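Local structure of glia-derived nexin (Homo sapiens, 4DY0) at residues Thr212-Glu224 with Leu235-Ile249. The protein inhibits serine proteases such as thrombin, trypsin and urokinase, binds heparin, and promotes neurite extension through its inhibition of thrombin. Numbering follows the deposited sequence.
Sequences TSAPNDLWYNFIE and LIALPTESSTPLSAI
Strands 219-224 and 235-239 form an antiparallel hairpin of the serpin beta-structure, zipped by paired backbone bonds between N221 and L238 and between I223 and I236. Beyond these rungs T240 N meets W219 O at 3.0 Å in an almost straight bond. Y220 lies on the buried side of the hairpin. With CG between the backbone N and the carbonyl carbon (chi1 66°), its ring lies obliquely against A237 CB and I249 CD1, ring atom CD1 of Y220 being 3.9 Å from A237 CB. Y220 CB, placed by the backbone, packs 3.6 Å from I249 CD1. The phenol OH is hydrogen-bonded to NE1 of W261, and the F222 ring stacks with the same tryptophan. A leucine in place of Y220 would probably leave W261 NE1 without its hydroxyl partner and open a gap beside A237 and I249. At the turn A214-D217 the chain after the hairpin comes back alongside: N216 ND2 gives a bent hydrogen bond (3.0 Å, 141°) to a lone pair of A248 O, while its OD1 takes the amide of L218 in an Asx turn. L218 CD2 packs on A248 CB, and the L218 and T244 side chains run past each other in opposite directions, L218 CG 3.8 Å from T244 OG1. One water ties W219 O to E241 N and T244 OG1; a second joins N221 ND2 to P239 O, and a third N221 OD1 to T240 OG1. Toward the closed end of the hairpin, the E224 and L235 side chains lie side by side, E224 CG 3.7 Å from L235 CD1. The E224 carboxylate forms a salt bridge with R208. Flanked by strands 195-213 and 358-364, with helix 255-262 packed on its Y220 and F222 face, this hairpin is as expected for sheet B of the serpin fold.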
loop_
_atom_site.group_PDB
_atom_site.type_symbol
_atom_site.label_atom_id
_atom_site.label_comp_id
_atom_site.label_asym_id
_atom_site.label_seq_id
_atom_site.Cartn_x
_atom_site.Cartn_y
_atom_site.Cartn_z
ATOM N N THR A 212 3.677 -3.580 23.233
ATOM C CA THR A 212 2.551 -4.397 23.546
ATOM C C THR A 212 2.809 -5.841 23.103
ATOM O O THR A 212 3.790 -6.127 22.534
ATOM C CB THR A 212 1.250 -3.810 23.089
ATOM O OG1 THR A 212 0.187 -4.544 23.634
ATOM C CG2 THR A 212 1.114 -3.852 21.669
ATOM N N SER A 213 1.934 -6.750 23.465
ATOM C CA SER A 213 2.092 -8.148 23.088
ATOM C C SER A 213 1.119 -8.524 21.986
ATOM O O SER A 213 -0.006 -8.025 21.936
ATOM C CB SER A 213 1.888 -9.065 24.294
ATOM O OG SER A 213 0.567 -8.957 24.790
ATOM N N ALA A 214 1.565 -9.396 21.092
ATOM C CA ALA A 214 0.674 -9.972 20.105
ATOM C C ALA A 214 -0.281 -10.912 20.833
ATOM O O ALA A 214 -0.068 -11.234 22.005
ATOM C CB ALA A 214 1.466 -10.719 19.056
ATOM N N PRO A 215 -1.344 -11.351 20.143
ATOM C CA PRO A 215 -2.306 -12.281 20.723
ATOM C C PRO A 215 -1.636 -13.508 21.335
ATOM O O PRO A 215 -2.177 -14.103 22.263
ATOM C CB PRO A 215 -3.154 -12.691 19.520
ATOM C CG PRO A 215 -3.116 -11.503 18.626
ATOM C CD PRO A 215 -1.744 -10.904 18.796
ATOM N N ASN A 216 -0.466 -13.879 20.823
ATOM C CA ASN A 216 0.226 -15.079 21.288
ATOM C C ASN A 216 1.218 -14.809 22.426
ATOM O O ASN A 216 2.007 -15.684 22.793
ATOM C CB ASN A 216 0.918 -15.793 20.120
ATOM C CG ASN A 216 1.932 -14.911 19.414
ATOM O OD1 ASN A 216 2.170 -13.769 19.817
ATOM N ND2 ASN A 216 2.535 -15.438 18.354
ATOM N N ASP A 217 1.169 -13.598 22.974
ATOM C CA ASP A 217 1.989 -13.217 24.132
ATOM C C ASP A 217 3.455 -12.909 23.810
ATOM O O ASP A 217 4.275 -12.755 24.713
ATOM C CB ASP A 217 1.886 -14.256 25.255
ATOM C CG ASP A 217 0.632 -14.081 26.093
ATOM O OD1 ASP A 217 -0.146 -13.140 25.815
ATOM O OD2 ASP A 217 0.421 -14.881 27.031
ATOM N N LEU A 218 3.778 -12.812 22.525
ATOM C CA LEU A 218 5.107 -12.384 22.109
ATOM C C LEU A 218 5.150 -10.862 21.996
ATOM O O LEU A 218 4.287 -10.247 21.364
ATOM C CB LEU A 218 5.485 -13.039 20.784
ATOM C CG LEU A 218 6.333 -14.313 20.840
ATOM C CD1 LEU A 218 6.401 -14.915 22.239
ATOM C CD2 LEU A 218 5.831 -15.326 19.822
ATOM N N TRP A 219 6.152 -10.255 22.621
ATOM C CA TRP A 219 6.219 -8.801 22.723
ATOM C C TRP A 219 6.942 -8.154 21.563
ATOM O O TRP A 219 7.829 -8.756 20.954
ATOM C CB TRP A 219 6.865 -8.383 24.045
ATOM C CG TRP A 219 5.936 -8.559 25.188
ATOM C CD1 TRP A 219 5.674 -9.716 25.862
ATOM C CD2 TRP A 219 5.108 -7.551 25.778
ATOM N NE1 TRP A 219 4.739 -9.489 26.842
ATOM C CE2 TRP A 219 4.376 -8.167 26.812
ATOM C CE3 TRP A 219 4.920 -6.187 25.536
ATOM C CZ2 TRP A 219 3.470 -7.464 27.606
ATOM C CZ3 TRP A 219 4.019 -5.489 26.326
ATOM C CH2 TRP A 219 3.306 -6.128 27.348
ATOM N N TYR A 220 6.553 -6.921 21.263
ATOM C CA TYR A 220 7.195 -6.152 20.214
ATOM C C TYR A 220 7.125 -4.660 20.515
ATOM O O TYR A 220 6.281 -4.217 21.302
ATOM C CB TYR A 220 6.579 -6.473 18.846
ATOM C CG TYR A 220 5.132 -6.061 18.669
ATOM C CD1 TYR A 220 4.806 -4.839 18.104
ATOM C CD2 TYR A 220 4.092 -6.909 19.039
ATOM C CE1 TYR A 220 3.490 -4.460 17.923
ATOM C CE2 TYR A 220 2.766 -6.536 18.865
ATOM C CZ TYR A 220 2.474 -5.309 18.303
ATOM O OH TYR A 220 1.166 -4.916 18.122
ATOM N N ASN A 221 8.025 -3.897 19.893
ATOM C CA ASN A 221 8.098 -2.451 20.092
ATOM C C ASN A 221 7.641 -1.708 18.848
ATOM O O ASN A 221 7.761 -2.220 17.735
ATOM C CB ASN A 221 9.530 -2.028 20.433
ATOM C CG ASN A 221 10.061 -2.706 21.687
ATOM O OD1 ASN A 221 9.483 -2.589 22.768
ATOM N ND2 ASN A 221 11.175 -3.413 21.546
ATOM N N PHE A 222 7.123 -0.498 19.033
ATOM C CA PHE A 222 6.696 0.313 17.900
ATOM C C PHE A 222 6.958 1.796 18.114
ATOM O O PHE A 222 6.969 2.285 19.241
ATOM C CB PHE A 222 5.220 0.067 17.567
ATOM C CG PHE A 222 4.319 0.079 18.766
ATOM C CD1 PHE A 222 3.703 1.253 19.172
ATOM C CD2 PHE A 222 4.089 -1.081 19.486
ATOM C CE1 PHE A 222 2.878 1.271 20.274
ATOM C CE2 PHE A 222 3.260 -1.073 20.591
ATOM C CZ PHE A 222 2.654 0.105 20.988
ATOM N N ILE A 223 7.163 2.510 17.016
ATOM C CA ILE A 223 7.490 3.919 17.087
ATOM C C ILE A 223 6.806 4.705 15.973
ATOM O O ILE A 223 6.563 4.179 14.885
ATOM C CB ILE A 223 9.016 4.132 17.024
ATOM C CG1 ILE A 223 9.361 5.612 17.214
ATOM C CG2 ILE A 223 9.575 3.597 15.717
ATOM C CD1 ILE A 223 10.815 5.845 17.581
ATOM N N GLU A 224 6.488 5.965 16.257
ATOM C CA GLU A 224 5.933 6.863 15.252
ATOM C C GLU A 224 6.938 7.947 14.852
ATOM O O GLU A 224 7.478 8.656 15.700
ATOM C CB GLU A 224 4.645 7.508 15.757
ATOM C CG GLU A 224 3.944 8.359 14.708
ATOM C CD GLU A 224 2.738 9.093 15.261
ATOM O OE1 GLU A 224 2.831 9.635 16.386
ATOM O OE2 GLU A 224 1.699 9.132 14.567
ATOM N N LEU A 235 4.909 4.428 10.855
ATOM C CA LEU A 235 4.867 3.601 12.048
ATOM C C LEU A 235 5.741 2.382 11.808
ATOM O O LEU A 235 5.718 1.802 10.722
ATOM C CB LEU A 235 3.433 3.176 12.360
ATOM C CG LEU A 235 2.549 4.189 13.096
ATOM C CD1 LEU A 235 2.745 5.592 12.565
ATOM C CD2 LEU A 235 1.090 3.783 12.991
ATOM N N ILE A 236 6.524 2.008 12.815
ATOM C CA ILE A 236 7.427 0.868 12.692
ATOM C C ILE A 236 7.292 -0.058 13.890
ATOM O O ILE A 236 7.249 0.394 15.039
ATOM C CB ILE A 236 8.895 1.311 12.582
ATOM C CG1 ILE A 236 9.072 2.272 11.408
ATOM C CG2 ILE A 236 9.813 0.099 12.443
ATOM C CD1 ILE A 236 10.515 2.571 11.081
ATOM N N ALA A 237 7.213 -1.357 13.615
ATOM C CA ALA A 237 7.132 -2.354 14.672
ATOM C C ALA A 237 8.044 -3.536 14.364
ATOM O O ALA A 237 8.146 -3.981 13.216
ATOM C CB ALA A 237 5.697 -2.822 14.853
ATOM N N LEU A 238 8.721 -4.027 15.393
ATOM C CA LEU A 238 9.505 -5.246 15.275
ATOM C C LEU A 238 9.597 -5.888 16.653
ATOM O O LEU A 238 9.379 -5.214 17.664
ATOM C CB LEU A 238 10.894 -4.969 14.679
ATOM C CG LEU A 238 12.033 -4.496 15.585
ATOM C CD1 LEU A 238 13.355 -4.624 14.850
ATOM C CD2 LEU A 238 11.817 -3.060 16.055
ATOM N N PRO A 239 9.906 -7.196 16.697
ATOM C CA PRO A 239 9.858 -7.962 17.944
ATOM C C PRO A 239 10.871 -7.478 18.969
ATOM O O PRO A 239 11.945 -7.008 18.610
ATOM C CB PRO A 239 10.214 -9.389 17.504
ATOM C CG PRO A 239 10.044 -9.400 16.009
ATOM C CD PRO A 239 10.372 -8.012 15.565
ATOM N N THR A 240 10.523 -7.608 20.242
ATOM C CA THR A 240 11.421 -7.235 21.318
ATOM C C THR A 240 12.610 -8.181 21.375
ATOM O O THR A 240 13.746 -7.743 21.504
ATOM C CB THR A 240 10.696 -7.258 22.677
ATOM O OG1 THR A 240 9.579 -6.360 22.635
ATOM C CG2 THR A 240 11.644 -6.845 23.801
ATOM N N GLU A 241 12.344 -9.481 21.279
ATOM C CA GLU A 241 13.402 -10.481 21.377
ATOM C C GLU A 241 13.830 -10.953 19.993
ATOM O O GLU A 241 12.996 -11.136 19.110
ATOM C CB GLU A 241 12.960 -11.661 22.256
ATOM C CG GLU A 241 12.620 -11.247 23.686
ATOM C CD GLU A 241 12.360 -12.421 24.612
ATOM O OE1 GLU A 241 12.698 -13.566 24.246
ATOM O OE2 GLU A 241 11.819 -12.196 25.716
ATOM N N SER A 242 15.132 -11.138 19.805
ATOM C CA SER A 242 15.648 -11.534 18.504
ATOM C C SER A 242 15.229 -12.959 18.164
ATOM O O SER A 242 15.245 -13.355 17.003
ATOM C CB SER A 242 17.170 -11.385 18.448
ATOM O OG SER A 242 17.822 -12.450 19.117
ATOM N N SER A 243 14.836 -13.721 19.180
ATOM C CA SER A 243 14.377 -15.092 18.976
ATOM C C SER A 243 12.916 -15.133 18.540
ATOM O O SER A 243 12.339 -16.204 18.369
ATOM C CB SER A 243 14.574 -15.919 20.248
ATOM O OG SER A 243 13.963 -15.287 21.362
ATOM N N THR A 244 12.318 -13.963 18.366
ATOM C CA THR A 244 10.951 -13.869 17.870
ATOM C C THR A 244 10.968 -13.457 16.404
ATOM O O THR A 244 11.452 -12.376 16.074
ATOM C CB THR A 244 10.140 -12.821 18.659
ATOM O OG1 THR A 244 9.900 -13.297 19.986
ATOM C CG2 THR A 244 8.813 -12.558 17.981
ATOM N N PRO A 245 10.437 -14.313 15.517
ATOM C CA PRO A 245 10.362 -13.941 14.108
ATOM C C PRO A 245 9.248 -12.922 13.862
ATOM O O PRO A 245 8.235 -12.930 14.567
ATOM C CB PRO A 245 10.043 -15.270 13.408
ATOM C CG PRO A 245 9.332 -16.080 14.446
ATOM C CD PRO A 245 9.915 -15.669 15.773
ATOM N N LEU A 246 9.447 -12.053 12.872
ATOM C CA LEU A 246 8.440 -11.065 12.496
ATOM C C LEU A 246 7.104 -11.734 12.229
ATOM O O LEU A 246 6.051 -11.162 12.503
ATOM C CB LEU A 246 8.878 -10.292 11.250
ATOM C CG LEU A 246 7.958 -9.140 10.814
ATOM C CD1 LEU A 246 7.798 -8.112 11.920
ATOM C CD2 LEU A 246 8.484 -8.469 9.558
ATOM N N SER A 247 7.152 -12.947 11.689
ATOM C CA SER A 247 5.935 -13.673 11.338
ATOM C C SER A 247 5.088 -14.004 12.561
ATOM O O SER A 247 3.899 -14.281 12.434
ATOM C CB SER A 247 6.271 -14.956 10.572
ATOM O OG SER A 247 7.102 -15.798 11.349
ATOM N N ALA A 248 5.698 -13.968 13.744
ATOM C CA ALA A 248 4.978 -14.282 14.977
ATOM C C ALA A 248 4.205 -13.094 15.560
ATOM O O ALA A 248 3.346 -13.277 16.421
ATOM C CB ALA A 248 5.928 -14.865 16.020
ATOM N N ILE A 249 4.495 -11.881 15.101
ATOM C CA ILE A 249 3.830 -10.709 15.671
ATOM C C ILE A 249 2.844 -10.007 14.730
ATOM O O ILE A 249 2.025 -9.206 15.178
ATOM C CB ILE A 249 4.837 -9.660 16.226
ATOM C CG1 ILE A 249 5.612 -8.997 15.091
ATOM C CG2 ILE A 249 5.778 -10.291 17.241
ATOM C CD1 ILE A 249 6.398 -7.786 15.524
HETATM O O HOH W 1 9.557 -10.711 21.353
HETATM O O HOH W 2 12.780 -4.175 19.297
HETATM O O HOH W 3 8.708 -4.907 24.937
#